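Putative superoxide reductase (Thermotoga maritima, PDB 3QZB) probably catalyses the one-electron reduction of superoxide to hydrogen peroxide at a non-haem iron centre, drawing its electrons from reduced rubredoxin. Local coordinates at residues A[18-23]-A[131-136]; A[29-34]-A[121-126]; A[43-48]-A[111-116]; A[47-52]-A[66-71]; A[86-91]-A[107-112]. All coordinates share one frame; numbering follows the deposited sequence. Where two conformers were deposited one is given.

Interaction 1. Residues A[18-23]-A[131-136]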
# COMPACT_ATOMS: atom_id res chain seq x y z
N PHE A 18 15.73 -1.22 14.57
CA PHE A 18 14.46 -0.65 14.94
C PHE A 18 13.29 -1.55 14.66
O PHE A 18 12.16 -1.10 14.48
CB PHE A 18 14.33 0.75 14.29
CG PHE A 18 15.34 1.68 14.84
CD1 PHE A 18 15.09 2.38 16.00
CD2 PHE A 18 16.60 1.79 14.28
CE1 PHE A 18 16.04 3.17 16.58
CE2 PHE A 18 17.58 2.60 14.86
CZ PHE A 18 17.29 3.27 16.02
N ILE A 19 13.51 -2.87 14.55
CA ILE A 19 12.42 -3.86 14.46
C ILE A 19 12.51 -4.68 15.71
O ILE A 19 13.52 -5.32 15.94
CB ILE A 19 12.53 -4.77 13.19
CG1 ILE A 19 12.55 -3.93 11.92
CG2 ILE A 19 11.40 -5.81 13.19
CD1 ILE A 19 12.86 -4.74 10.65
N LYS A 20 11.47 -4.64 16.53
CA LYS A 20 11.50 -5.25 17.83
C LYS A 20 10.77 -6.60 17.82
O LYS A 20 9.74 -6.78 17.21
CB LYS A 20 10.87 -4.31 18.85
CG LYS A 20 11.67 -3.04 19.03
CD LYS A 20 11.14 -2.02 20.05
CE LYS A 20 11.99 -0.73 20.02
NZ LYS A 20 13.43 -0.96 20.42
N THR A 21 11.25 -7.48 18.67
CA THR A 21 10.59 -8.71 19.00
C THR A 21 10.16 -8.67 20.47
O THR A 21 10.71 -7.94 21.30
CB THR A 21 11.55 -9.91 18.80
OG1 THR A 21 12.76 -9.68 19.54
CG2 THR A 21 11.87 -10.13 17.32
N GLU A 22 9.25 -9.52 20.83
CA GLU A 22 8.92 -9.62 22.21
C GLU A 22 7.95 -10.75 22.31
O GLU A 22 7.55 -11.35 21.33
CB GLU A 22 8.33 -8.29 22.73
CG GLU A 22 8.91 -7.76 24.08
CD GLU A 22 9.57 -8.82 24.95
OE1 GLU A 22 8.88 -9.54 25.67
OE2 GLU A 22 10.81 -8.92 24.89
N ASP A 23 7.64 -11.05 23.55
CA ASP A 23 6.62 -12.01 23.93
C ASP A 23 5.25 -11.37 23.91
O ASP A 23 4.99 -10.45 24.66
CB ASP A 23 6.93 -12.41 25.37
CG ASP A 23 6.07 -13.53 25.91
OD1 ASP A 23 5.06 -13.90 25.27
OD2 ASP A 23 6.45 -14.07 26.98
N GLY A 131 6.59 2.28 16.25
CA GLY A 131 7.48 1.65 15.29
C GLY A 131 7.14 0.22 14.92
O GLY A 131 5.97 -0.18 14.85
N LEU A 132 8.17 -0.51 14.52
CA LEU A 132 8.10 -1.81 13.88
C LEU A 132 8.31 -2.96 14.87
O LEU A 132 9.17 -2.92 15.77
CB LEU A 132 9.21 -1.93 12.81
CG LEU A 132 9.00 -1.01 11.58
CD1 LEU A 132 10.32 -1.05 10.72
CD2 LEU A 132 7.83 -1.41 10.74
N TRP A 133 7.59 -4.07 14.58
CA TRP A 133 7.57 -5.27 15.39
C TRP A 133 7.48 -6.46 14.47
O TRP A 133 6.85 -6.40 13.42
CB TRP A 133 6.30 -5.23 16.30
CG TRP A 133 6.32 -4.06 17.20
CD1 TRP A 133 5.99 -2.76 16.87
CD2 TRP A 133 6.82 -4.00 18.54
NE1 TRP A 133 6.22 -1.94 17.94
CE2 TRP A 133 6.77 -2.66 18.95
CE3 TRP A 133 7.33 -4.96 19.41
CZ2 TRP A 133 7.14 -2.27 20.25
CZ3 TRP A 133 7.71 -4.58 20.68
CH2 TRP A 133 7.65 -3.24 21.09
N GLU A 134 8.06 -7.59 14.90
CA GLU A 134 8.05 -8.81 14.08
C GLU A 134 7.86 -10.07 14.87
O GLU A 134 8.10 -10.10 16.11
CB GLU A 134 9.32 -8.93 13.22
CG GLU A 134 10.56 -9.21 13.97
CD GLU A 134 11.74 -9.41 13.04
OE1 GLU A 134 11.64 -10.09 12.01
OE2 GLU A 134 12.83 -8.98 13.40
N SER A 135 7.48 -11.11 14.17
CA SER A 135 7.50 -12.48 14.68
C SER A 135 7.63 -13.42 13.48
O SER A 135 7.43 -13.03 12.35
CB SER A 135 6.25 -12.79 15.48
OG SER A 135 5.14 -12.93 14.68
N SER A 136 7.92 -14.70 13.75
CA SER A 136 8.05 -15.67 12.69
C SER A 136 7.71 -17.07 13.14
O SER A 136 7.70 -17.34 14.33
CB SER A 136 9.46 -15.65 12.10
OG SER A 136 10.43 -16.14 12.99
O HOH W 1 10.76 0.99 15.55
O HOH W 2 13.70 -8.10 15.67
O HOH W 3 7.57 -8.45 18.31
O HOH W 4 8.06 -11.78 18.46
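Lys20 lays the start of its side chain across the indole of Trp133, the two crossing obliquely. Its CB sits over one face of the Trp133 six-membered ring, 3.8 Å from the centroid and offset toward the rim. The backbones join in parallel: Lys20 N donates to Leu132 O (3.0 Å, nearly straight at 169°), and Glu134 N returns a bond to Lys20 O at 3.0 Å. The short strand 19-20 is thus added to strand 131-141 of the immunoglobulin-like beta-sandwich, whose Trp133 also stacks on the iron ligand His29. Ile19 takes the other face of the sheet, with CG1 3.8 Å from Leu132 CD1. Glu134 CG stands between the backbone N and the carbonyl carbon (chi1 70°), where it meets Ile19 CG2. The Ile19 and Glu134 side chains cross at about a right angle, with Ile19 CG2 3.5 Å from Glu134 OE2, while the Thr21 side chain lies beside that of Glu134. Glu134 OE1 turns to Leu15 N of the second subunit.

Interaction 2. Residues A[29-34]-A[121-126]. With FE (Fe (III) ion), chain B.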
# COMPACT_ATOMS: atom_id res chain seq x y z
N HIS A 29 2.27 -5.00 21.22
CA HIS A 29 2.60 -4.73 19.85
C HIS A 29 3.01 -5.94 19.02
O HIS A 29 3.11 -5.82 17.80
CB HIS A 29 3.72 -3.70 19.77
CG HIS A 29 3.32 -2.32 20.14
ND1 HIS A 29 3.54 -1.76 21.39
CD2 HIS A 29 2.64 -1.40 19.43
CE1 HIS A 29 3.05 -0.53 21.36
NE2 HIS A 29 2.46 -0.30 20.20
N VAL A 30 3.22 -7.09 19.63
CA VAL A 30 3.76 -8.23 18.88
C VAL A 30 2.69 -8.74 17.89
O VAL A 30 1.55 -9.06 18.29
CB VAL A 30 4.18 -9.35 19.81
CG1 VAL A 30 4.61 -10.56 18.98
CG2 VAL A 30 5.28 -8.86 20.80
N PRO A 31 3.04 -8.89 16.60
CA PRO A 31 2.07 -9.49 15.65
C PRO A 31 2.10 -11.00 15.84
O PRO A 31 3.17 -11.61 15.76
CB PRO A 31 2.59 -9.03 14.30
CG PRO A 31 4.06 -8.90 14.46
CD PRO A 31 4.26 -8.42 15.91
N VAL A 32 0.95 -11.59 16.12
CA VAL A 32 0.85 -13.00 16.43
C VAL A 32 0.31 -13.77 15.22
O VAL A 32 -0.75 -13.44 14.70
CB VAL A 32 -0.03 -13.26 17.65
CG1 VAL A 32 -0.15 -14.78 17.90
CG2 VAL A 32 0.55 -12.52 18.88
N ILE A 33 1.10 -14.74 14.75
CA ILE A 33 0.78 -15.57 13.59
C ILE A 33 -0.01 -16.80 14.04
O ILE A 33 0.42 -17.48 14.99
CB ILE A 33 2.07 -16.04 12.91
CG1 ILE A 33 2.87 -14.86 12.34
CG2 ILE A 33 1.71 -17.02 11.74
CD1 ILE A 33 4.33 -15.18 12.08
N GLU A 34 -1.10 -17.09 13.35
CA GLU A 34 -1.79 -18.38 13.47
C GLU A 34 -1.79 -19.02 12.08
O GLU A 34 -2.37 -18.48 11.15
CB GLU A 34 -3.20 -18.17 13.93
CG GLU A 34 -3.27 -17.59 15.32
CD GLU A 34 -4.69 -17.24 15.71
OE1 GLU A 34 -5.47 -18.16 16.07
OE2 GLU A 34 -5.07 -16.06 15.67
N ILE A 121 7.25 -18.21 7.75
CA ILE A 121 6.34 -17.06 7.69
C ILE A 121 6.89 -15.98 8.64
O ILE A 121 7.17 -16.29 9.80
CB ILE A 121 4.91 -17.47 8.11
CG1 ILE A 121 4.34 -18.57 7.23
CG2 ILE A 121 3.98 -16.23 8.16
CD1 ILE A 121 3.13 -19.31 7.85
N ILE A 122 7.05 -14.77 8.16
CA ILE A 122 7.50 -13.62 8.94
C ILE A 122 6.41 -12.55 8.90
O ILE A 122 5.95 -12.17 7.83
CB ILE A 122 8.84 -13.06 8.43
CG1 ILE A 122 9.96 -14.12 8.40
CG2 ILE A 122 9.27 -11.89 9.32
CD1 ILE A 122 11.21 -13.63 7.67
N ALA A 123 5.97 -12.11 10.07
CA ALA A 123 5.01 -11.02 10.19
C ALA A 123 5.76 -9.77 10.68
O ALA A 123 6.58 -9.85 11.61
CB ALA A 123 3.91 -11.38 11.19
N LEU A 124 5.44 -8.66 10.03
CA LEU A 124 5.99 -7.34 10.40
C LEU A 124 4.80 -6.42 10.57
O LEU A 124 3.93 -6.32 9.71
CB LEU A 124 6.88 -6.83 9.30
CG LEU A 124 7.64 -5.50 9.56
CD1 LEU A 124 8.70 -5.65 10.55
CD2 LEU A 124 8.17 -4.94 8.24
N SER A 125 4.75 -5.69 11.70
CA SER A 125 3.66 -4.74 11.92
C SER A 125 4.19 -3.39 12.32
O SER A 125 5.35 -3.29 12.80
CB SER A 125 2.68 -5.28 12.96
OG SER A 125 3.32 -5.52 14.17
N TYR A 126 3.38 -2.37 12.15
CA TYR A 126 3.78 -0.99 12.35
C TYR A 126 2.69 -0.24 13.11
O TYR A 126 1.56 -0.19 12.68
CB TYR A 126 4.02 -0.31 10.97
CG TYR A 126 4.44 1.13 11.08
CD1 TYR A 126 5.63 1.49 11.70
CD2 TYR A 126 3.64 2.12 10.62
CE1 TYR A 126 5.96 2.83 11.86
CE2 TYR A 126 3.95 3.47 10.76
CZ TYR A 126 5.11 3.80 11.40
OH TYR A 126 5.46 5.14 11.62
FE FE B . 1.41 1.52 19.72
O HOH W 5 2.73 -3.71 16.14
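Between His29 and Ser125 a single water does the work of a direct bond: it donates to His29 O at 2.7 Å and also hydrogen-bonds Ser125 OG at 2.7 Å, although no hydrogen bond joins the two segments themselves. Ser125 OG stands between the backbone N and the carbonyl carbon (chi1 59°), and the same oxygen lies 3.5 Å from Pro31 CG, with CB and CD of the same ring also close to it. The rest is apolar. Ile33 reaches over with CG1 3.8 Å from Ala123 CB, and its CD1 carries on to 4.1 Å from Ile121 CG2. Pro31 CG meets the same methyl, Ala123 CB, at 4.1 Å, so this small side chain receives both larger neighbours. Just beyond the packed part, His29 NE2 binds the iron at 2.2 Å, with His57, His63, Cys127 and His130 completing the site. Its other ring nitrogen, ND1, is hydrogen-bonded to Glu27, which would fix the rotation of the imidazole. The short strand segments face each other at 148°, 7.3 Å apart at closest approach, as layers of a beta-sandwich. Strand 31-34 pairs with strand 44-51 in one sheet, whereas strand 121-126 lies between strands 65-74 and 131-141 in the other.

Interaction 3. Residues A[43-48]-A[111-116]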
# COMPACT_ATOMS: atom_id res chain seq x y z
N GLU A 43 -1.99 -26.47 -1.49
CA GLU A 43 -3.29 -26.29 -0.89
C GLU A 43 -3.43 -24.87 -0.30
O GLU A 43 -2.45 -24.25 0.10
CB GLU A 43 -3.66 -27.38 0.07
CG GLU A 43 -3.06 -27.29 1.37
CD GLU A 43 -3.77 -28.18 2.49
OE1 GLU A 43 -5.00 -28.46 2.48
OE2 GLU A 43 -3.01 -28.64 3.31
N LYS A 44 -4.66 -24.40 -0.23
CA LYS A 44 -4.90 -23.09 0.34
C LYS A 44 -4.69 -23.15 1.85
O LYS A 44 -5.19 -24.07 2.51
CB LYS A 44 -6.33 -22.66 0.07
CG LYS A 44 -6.57 -22.31 -1.34
CD LYS A 44 -8.01 -21.90 -1.69
CE LYS A 44 -8.10 -21.55 -3.11
NZ LYS A 44 -9.47 -21.05 -3.58
N VAL A 45 -3.94 -22.20 2.36
CA VAL A 45 -3.51 -22.11 3.75
C VAL A 45 -4.02 -20.77 4.30
O VAL A 45 -3.71 -19.73 3.75
CB VAL A 45 -1.96 -22.17 3.90
CG1 VAL A 45 -1.55 -22.09 5.38
CG2 VAL A 45 -1.35 -23.38 3.21
N GLN A 46 -4.75 -20.82 5.41
CA GLN A 46 -5.16 -19.62 6.13
C GLN A 46 -4.06 -19.18 7.07
O GLN A 46 -3.61 -19.95 7.91
CB GLN A 46 -6.39 -19.92 6.95
CG GLN A 46 -7.52 -20.62 6.30
CD GLN A 46 -8.19 -19.79 5.29
OE1 GLN A 46 -8.34 -20.22 4.10
NE2 GLN A 46 -8.64 -18.62 5.66
N ILE A 47 -3.63 -17.93 6.94
CA ILE A 47 -2.73 -17.29 7.88
C ILE A 47 -3.44 -16.08 8.49
O ILE A 47 -3.87 -15.18 7.81
CB ILE A 47 -1.43 -16.82 7.19
CG1 ILE A 47 -0.71 -17.98 6.50
CG2 ILE A 47 -0.52 -16.12 8.19
CD1 ILE A 47 0.49 -17.50 5.63
N VAL A 48 -3.61 -16.18 9.82
CA VAL A 48 -4.19 -15.06 10.58
C VAL A 48 -3.04 -14.36 11.29
O VAL A 48 -2.17 -14.99 11.90
CB VAL A 48 -5.24 -15.53 11.61
CG1 VAL A 48 -5.95 -14.31 12.22
CG2 VAL A 48 -6.26 -16.45 10.96
N THR A 111 -5.20 -13.86 5.56
CA THR A 111 -4.74 -13.98 4.17
C THR A 111 -4.58 -15.47 3.86
O THR A 111 -4.46 -16.31 4.76
CB THR A 111 -3.44 -13.18 3.99
OG1 THR A 111 -3.06 -13.08 2.62
CG2 THR A 111 -2.28 -13.71 4.74
N VAL A 112 -4.70 -15.78 2.57
CA VAL A 112 -4.71 -17.15 2.11
C VAL A 112 -3.57 -17.30 1.08
O VAL A 112 -3.47 -16.51 0.15
CB VAL A 112 -6.04 -17.52 1.47
CG1 VAL A 112 -6.00 -18.94 0.91
CG2 VAL A 112 -7.18 -17.35 2.45
N VAL A 113 -2.75 -18.30 1.31
CA VAL A 113 -1.60 -18.57 0.41
C VAL A 113 -1.67 -20.03 -0.07
O VAL A 113 -2.36 -20.86 0.50
CB VAL A 113 -0.25 -18.35 1.08
CG1 VAL A 113 -0.07 -16.86 1.44
CG2 VAL A 113 -0.02 -19.22 2.30
N LYS A 114 -0.99 -20.27 -1.18
CA LYS A 114 -0.69 -21.62 -1.65
C LYS A 114 0.82 -21.73 -1.68
O LYS A 114 1.48 -20.91 -2.33
CB LYS A 114 -1.28 -21.85 -3.01
CG LYS A 114 -2.77 -21.86 -3.09
CD LYS A 114 -3.25 -22.03 -4.49
CE LYS A 114 -4.74 -22.16 -4.67
NZ LYS A 114 -5.04 -22.51 -6.10
N LEU A 115 1.36 -22.71 -0.96
CA LEU A 115 2.80 -22.90 -0.85
C LEU A 115 3.22 -24.19 -1.55
O LEU A 115 2.53 -25.21 -1.45
CB LEU A 115 3.27 -22.98 0.60
CG LEU A 115 2.89 -21.80 1.48
CD1 LEU A 115 3.20 -22.11 2.92
CD2 LEU A 115 3.52 -20.52 0.99
N ASN A 116 4.37 -24.18 -2.20
CA ASN A 116 4.85 -25.44 -2.72
C ASN A 116 6.19 -25.87 -2.27
O ASN A 116 6.64 -26.95 -2.69
CB ASN A 116 4.63 -25.51 -4.20
CG ASN A 116 5.42 -24.49 -4.89
OD1 ASN A 116 6.63 -24.62 -5.00
ND2 ASN A 116 4.77 -23.45 -5.35
O HOH W 6 0.14 -24.78 0.56
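Val45 and Val113, then Ile47 and Thr111, form two successive antiparallel hydrogen-bonded pairs, with the Ile47 N to Thr111 O bond 2.8 Å long and almost straight at 175°. Between them the non-hydrogen-bonded pair of Gln46 and Val112 brings Val112 CA to 3.2 Å from Val45 O, a CA-H...O contact. On the face carrying Val45, Ile47, Thr111 and Val113, Val113 CG2 is the meeting point: Val45 CB lies 3.9 Å from it and Ile47 CD1 3.8 Å. This face looks into the beta-sandwich, and the sheet runs on through strand 111-115 into a strand of the third subunit. The other face is more polar. There Val112 spreads its two methyls, CG1 to Lys44 CB at 3.8 Å and CG2 to Gln46 OE1 at 3.5 Å; the bend at Gln46 chi2 (-68°) turns CD back toward the valine. An alanine in place of Val112 would remove both methyls and probably leave Lys44 CB and the Gln46 amide without the valine contact. Lys44 and Lys114 extend side by side, pointing the same way, with Lys44 CE 3.8 Å from Lys114 CE. Their like charges stand farther apart, Lys44 NZ lying 5.3 Å from Lys114 NZ.

Interaction 4. Residues A[47-52]-A[66-71]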
# COMPACT_ATOMS: atom_id res chain seq x y z
N ILE A 47 -3.63 -17.93 6.94
CA ILE A 47 -2.73 -17.29 7.88
C ILE A 47 -3.44 -16.08 8.49
O ILE A 47 -3.87 -15.18 7.81
CB ILE A 47 -1.43 -16.82 7.19
CG1 ILE A 47 -0.71 -17.98 6.50
CG2 ILE A 47 -0.52 -16.12 8.19
CD1 ILE A 47 0.49 -17.50 5.63
N VAL A 48 -3.61 -16.18 9.82
CA VAL A 48 -4.19 -15.06 10.58
C VAL A 48 -3.04 -14.36 11.29
O VAL A 48 -2.17 -14.99 11.90
CB VAL A 48 -5.24 -15.53 11.61
CG1 VAL A 48 -5.95 -14.31 12.22
CG2 VAL A 48 -6.26 -16.45 10.96
N VAL A 49 -3.03 -13.02 11.21
CA VAL A 49 -2.05 -12.24 11.98
C VAL A 49 -2.83 -11.16 12.74
O VAL A 49 -3.68 -10.49 12.17
CB VAL A 49 -0.97 -11.60 11.12
CG1 VAL A 49 0.08 -10.97 12.00
CG2 VAL A 49 -0.34 -12.61 10.16
N THR A 50 -2.55 -11.06 14.04
CA THR A 50 -3.26 -10.15 14.94
C THR A 50 -2.29 -9.39 15.82
O THR A 50 -1.41 -9.98 16.43
CB THR A 50 -4.21 -10.95 15.85
OG1 THR A 50 -5.03 -11.82 15.05
CG2 THR A 50 -5.09 -10.05 16.70
N VAL A 51 -2.43 -8.08 15.88
CA VAL A 51 -1.71 -7.27 16.90
C VAL A 51 -2.76 -6.98 18.00
O VAL A 51 -3.89 -6.68 17.74
CB VAL A 51 -1.16 -5.97 16.29
CG1 VAL A 51 -0.52 -5.08 17.36
CG2 VAL A 51 -0.13 -6.30 15.19
N GLY A 52 -2.29 -7.09 19.23
CA GLY A 52 -3.11 -6.79 20.39
C GLY A 52 -3.89 -8.01 20.70
O GLY A 52 -4.99 -7.89 21.18
N ARG A 66 -1.10 0.66 12.04
CA ARG A 66 -1.29 1.03 10.65
C ARG A 66 -1.40 -0.18 9.70
O ARG A 66 -2.18 -0.13 8.75
CB ARG A 66 -0.10 1.87 10.20
CG ARG A 66 -0.01 3.26 10.83
CD ARG A 66 -0.91 4.24 10.15
NE ARG A 66 -0.76 5.62 10.60
CZ ARG A 66 0.23 6.40 10.27
NH1 ARG A 66 1.19 6.00 9.47
NH2 ARG A 66 0.27 7.66 10.73
N TRP A 67 -0.57 -1.19 9.91
CA TRP A 67 -0.49 -2.32 8.97
C TRP A 67 0.19 -3.50 9.58
O TRP A 67 0.94 -3.41 10.54
CB TRP A 67 0.12 -1.88 7.62
CG TRP A 67 1.47 -1.20 7.63
CD1 TRP A 67 1.67 0.13 7.41
CD2 TRP A 67 2.80 -1.74 7.90
NE1 TRP A 67 2.99 0.43 7.40
CE2 TRP A 67 3.72 -0.69 7.70
CE3 TRP A 67 3.30 -2.99 8.24
CZ2 TRP A 67 5.10 -0.86 7.82
CZ3 TRP A 67 4.65 -3.16 8.37
CH2 TRP A 67 5.54 -2.11 8.15
N ILE A 68 -0.05 -4.64 8.90
CA ILE A 68 0.70 -5.88 9.03
C ILE A 68 1.14 -6.23 7.60
O ILE A 68 0.33 -6.10 6.67
CB ILE A 68 -0.19 -6.99 9.58
CG1 ILE A 68 -0.45 -6.78 11.08
CG2 ILE A 68 0.43 -8.39 9.31
CD1 ILE A 68 -1.67 -7.54 11.58
N LYS A 69 2.39 -6.67 7.44
CA LYS A 69 2.78 -7.34 6.20
C LYS A 69 3.32 -8.67 6.54
O LYS A 69 3.80 -8.92 7.65
CB LYS A 69 3.64 -6.46 5.28
CG LYS A 69 4.99 -6.11 5.81
CD LYS A 69 5.85 -5.37 4.78
CE LYS A 69 5.24 -4.14 4.13
NZ LYS A 69 4.71 -3.11 5.09
N VAL A 70 3.25 -9.59 5.57
CA VAL A 70 3.70 -10.96 5.74
C VAL A 70 4.71 -11.26 4.64
O VAL A 70 4.51 -10.90 3.49
CB VAL A 70 2.54 -11.92 5.69
CG1 VAL A 70 3.00 -13.41 5.72
CG2 VAL A 70 1.53 -11.64 6.84
N PHE A 71 5.80 -11.89 5.03
CA PHE A 71 6.81 -12.40 4.12
C PHE A 71 6.85 -13.94 4.25
O PHE A 71 6.61 -14.49 5.32
CB PHE A 71 8.20 -11.84 4.43
CG PHE A 71 8.30 -10.35 4.12
CD1 PHE A 71 8.68 -9.91 2.85
CD2 PHE A 71 8.06 -9.40 5.11
CE1 PHE A 71 8.76 -8.59 2.56
CE2 PHE A 71 8.17 -8.02 4.83
CZ PHE A 71 8.54 -7.64 3.57
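Ile68 holds CG2 anti to the backbone N (chi1 -73°) and CD1 at the end of an extended second torsion (chi2 161°), and it meets Val49 with both. Ile68 CG2 packs 3.7 Å from Val49 CG1. Beyond it, Ile68 CD1 touches the backbone at Val49 O, 3.6 Å away, and comes to 4.1 Å from Val51 CG2, the Ile68 and Val51 side chains sliding past each other in opposite directions. Val49 turns its second methyl, CG2, to Val70 CG2 at 3.9 Å. An alanine in place of Ile68 would probably open a gap between the sheets, leaving Val49 CG1 and Val51 CG2 without their main partner here. Strands 47-51 and 66-71 belong to opposite sheets of the sandwich, their axes approaching to 8.5 Å, and Phe88 also packs on Ile68. With no hydrogen bond across it, the contact rests on the fit of branched aliphatic groups, consistent with a hydrophobic core between two sheets.

Interaction 5. Residues A[86-91]-A[107-112]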
# COMPACT_ATOMS: atom_id res chain seq x y z
N TYR A 86 -1.23 -5.41 4.47
CA TYR A 86 -2.64 -5.33 4.88
C TYR A 86 -2.78 -4.09 5.78
O TYR A 86 -2.24 -4.07 6.90
CB TYR A 86 -3.02 -6.63 5.63
CG TYR A 86 -2.58 -7.89 4.90
CD1 TYR A 86 -3.32 -8.36 3.80
CD2 TYR A 86 -1.39 -8.51 5.21
CE1 TYR A 86 -2.86 -9.48 3.04
CE2 TYR A 86 -0.96 -9.61 4.47
CZ TYR A 86 -1.66 -10.08 3.40
OH TYR A 86 -1.16 -11.17 2.71
N GLU A 87 -3.42 -3.09 5.23
CA GLU A 87 -3.50 -1.79 5.86
C GLU A 87 -4.84 -1.63 6.58
O GLU A 87 -5.87 -1.95 6.00
CB GLU A 87 -3.34 -0.69 4.81
CG GLU A 87 -2.00 -0.69 4.16
CD GLU A 87 -1.80 0.45 3.22
OE1 GLU A 87 -2.64 1.34 3.08
OE2 GLU A 87 -0.73 0.44 2.53
N PHE A 88 -4.78 -1.02 7.75
CA PHE A 88 -5.93 -0.78 8.63
C PHE A 88 -6.08 0.73 8.70
O PHE A 88 -5.26 1.35 9.42
CB PHE A 88 -5.69 -1.41 9.99
CG PHE A 88 -5.16 -2.82 9.88
CD1 PHE A 88 -5.91 -3.82 9.22
CD2 PHE A 88 -3.94 -3.17 10.39
CE1 PHE A 88 -5.37 -5.10 9.09
CE2 PHE A 88 -3.44 -4.44 10.22
CZ PHE A 88 -4.17 -5.41 9.57
N ASN A 89 -7.01 1.30 7.93
CA ASN A 89 -6.92 2.70 7.60
C ASN A 89 -7.99 3.61 8.18
O ASN A 89 -7.99 4.81 7.92
CB ASN A 89 -6.79 2.90 6.10
CG ASN A 89 -5.48 2.36 5.56
OD1 ASN A 89 -4.54 2.16 6.33
ND2 ASN A 89 -5.40 2.12 4.24
N ALA A 90 -8.91 3.06 8.98
CA ALA A 90 -9.93 3.86 9.65
C ALA A 90 -9.67 3.84 11.14
O ALA A 90 -9.51 2.76 11.73
CB ALA A 90 -11.32 3.33 9.35
N HIS A 91 -9.63 5.03 11.75
CA HIS A 91 -9.30 5.16 13.17
C HIS A 91 -10.17 6.22 13.84
O HIS A 91 -9.67 6.94 14.71
CB HIS A 91 -7.81 5.43 13.41
CG HIS A 91 -6.94 4.55 12.58
ND1 HIS A 91 -6.73 3.22 12.87
CD2 HIS A 91 -6.28 4.81 11.45
CE1 HIS A 91 -5.97 2.70 11.91
NE2 HIS A 91 -5.67 3.66 11.06
N PRO A 107 -6.55 -4.25 13.87
CA PRO A 107 -5.33 -4.84 13.29
C PRO A 107 -5.29 -6.36 13.39
O PRO A 107 -4.52 -6.97 14.10
CB PRO A 107 -4.20 -4.18 14.05
CG PRO A 107 -4.78 -3.99 15.42
CD PRO A 107 -6.24 -3.60 15.16
N THR A 108 -6.19 -6.94 12.58
CA THR A 108 -6.44 -8.36 12.46
C THR A 108 -6.58 -8.60 10.97
O THR A 108 -7.24 -7.83 10.29
CB THR A 108 -7.70 -8.81 13.27
OG1 THR A 108 -7.60 -8.37 14.61
CG2 THR A 108 -7.84 -10.35 13.23
N VAL A 109 -5.91 -9.63 10.45
CA VAL A 109 -6.10 -9.96 9.04
C VAL A 109 -5.97 -11.47 8.86
O VAL A 109 -5.16 -12.11 9.47
CB VAL A 109 -5.15 -9.15 8.12
CG1 VAL A 109 -3.67 -9.54 8.35
CG2 VAL A 109 -5.58 -9.30 6.62
N THR A 110 -6.78 -11.97 7.92
CA THR A 110 -6.62 -13.35 7.43
C THR A 110 -6.33 -13.27 5.94
O THR A 110 -7.07 -12.69 5.17
CB THR A 110 -7.88 -14.17 7.63
OG1 THR A 110 -8.26 -14.10 9.01
CG2 THR A 110 -7.64 -15.64 7.22
N THR A 111 -5.20 -13.86 5.56
CA THR A 111 -4.74 -13.98 4.17
C THR A 111 -4.58 -15.47 3.86
O THR A 111 -4.46 -16.31 4.76
CB THR A 111 -3.44 -13.18 3.99
OG1 THR A 111 -3.06 -13.08 2.62
CG2 THR A 111 -2.28 -13.71 4.74
N VAL A 112 -4.70 -15.78 2.57
CA VAL A 112 -4.71 -17.15 2.11
C VAL A 112 -3.57 -17.30 1.08
O VAL A 112 -3.47 -16.51 0.15
CB VAL A 112 -6.04 -17.52 1.47
CG1 VAL A 112 -6.00 -18.94 0.91
CG2 VAL A 112 -7.18 -17.35 2.45
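Phe88 packs on Pro107, and Tyr86 on Val109 and Thr111, in the beta-sandwich, where the end of strand 81-87 and the residues after it face strand 108-112 of the other sheet. Packing is close around Phe88, whose ring takes Pro107 CA over one face, 3.7 Å from the centroid and 15° off the normal. The opposite face has Tyr86 O above it, toward the rim, so the ring lies between Pro107 CA and the Tyr86 carbonyl oxygen. Pro107 CB adds a contact of 3.8 Å to Phe88 CD2, and Val109 CB lies at the ring edge, 4.1 Å from Phe88 CZ. The Val109 and Tyr86 side chains cross at about a right angle: Val109 CG2 lies 3.7 Å from Tyr86 CD1, while CG1, between the backbone N and the carbonyl carbon (chi1 66°), approaches CD2. The contact thins toward Glu87 and Asn89, which turn to one another and to other subunits: Glu87 OE1 accepts from Asn89 ND2 at 3.1 Å through its anti lone pair, and also bridges to Arg85 of the fourth subunit. At the far end of the tyrosine ring, Tyr86 OH donates a hydrogen bond to Thr111 OG1 at 2.7 Å.

In the fold
Interactions 2, 4 and 5 all pack one sheet of the sandwich against the other and are largely buried; the centres of interactions 2 and 4 lie only about 5 Å apart. Interaction 4 joins aliphatic side chains without a hydrogen bond, whereas interaction 2 adds a bridging water and an iron ligand at one end, and interaction 5 adds aromatic rings and a buried hydroxyl pair. Interactions 1 and 3 instead join strands within a sheet through backbone hydrogen bonds, parallel in the first and antiparallel in the second, and each has a more exposed, polar side. Interactions 3 and 4 share strand 44-51, and interactions 3 and 5 share strand 103-115 and both reach the third subunit. Interactions 1 and 2 meet through adjacent strands 131-141 and 119-127.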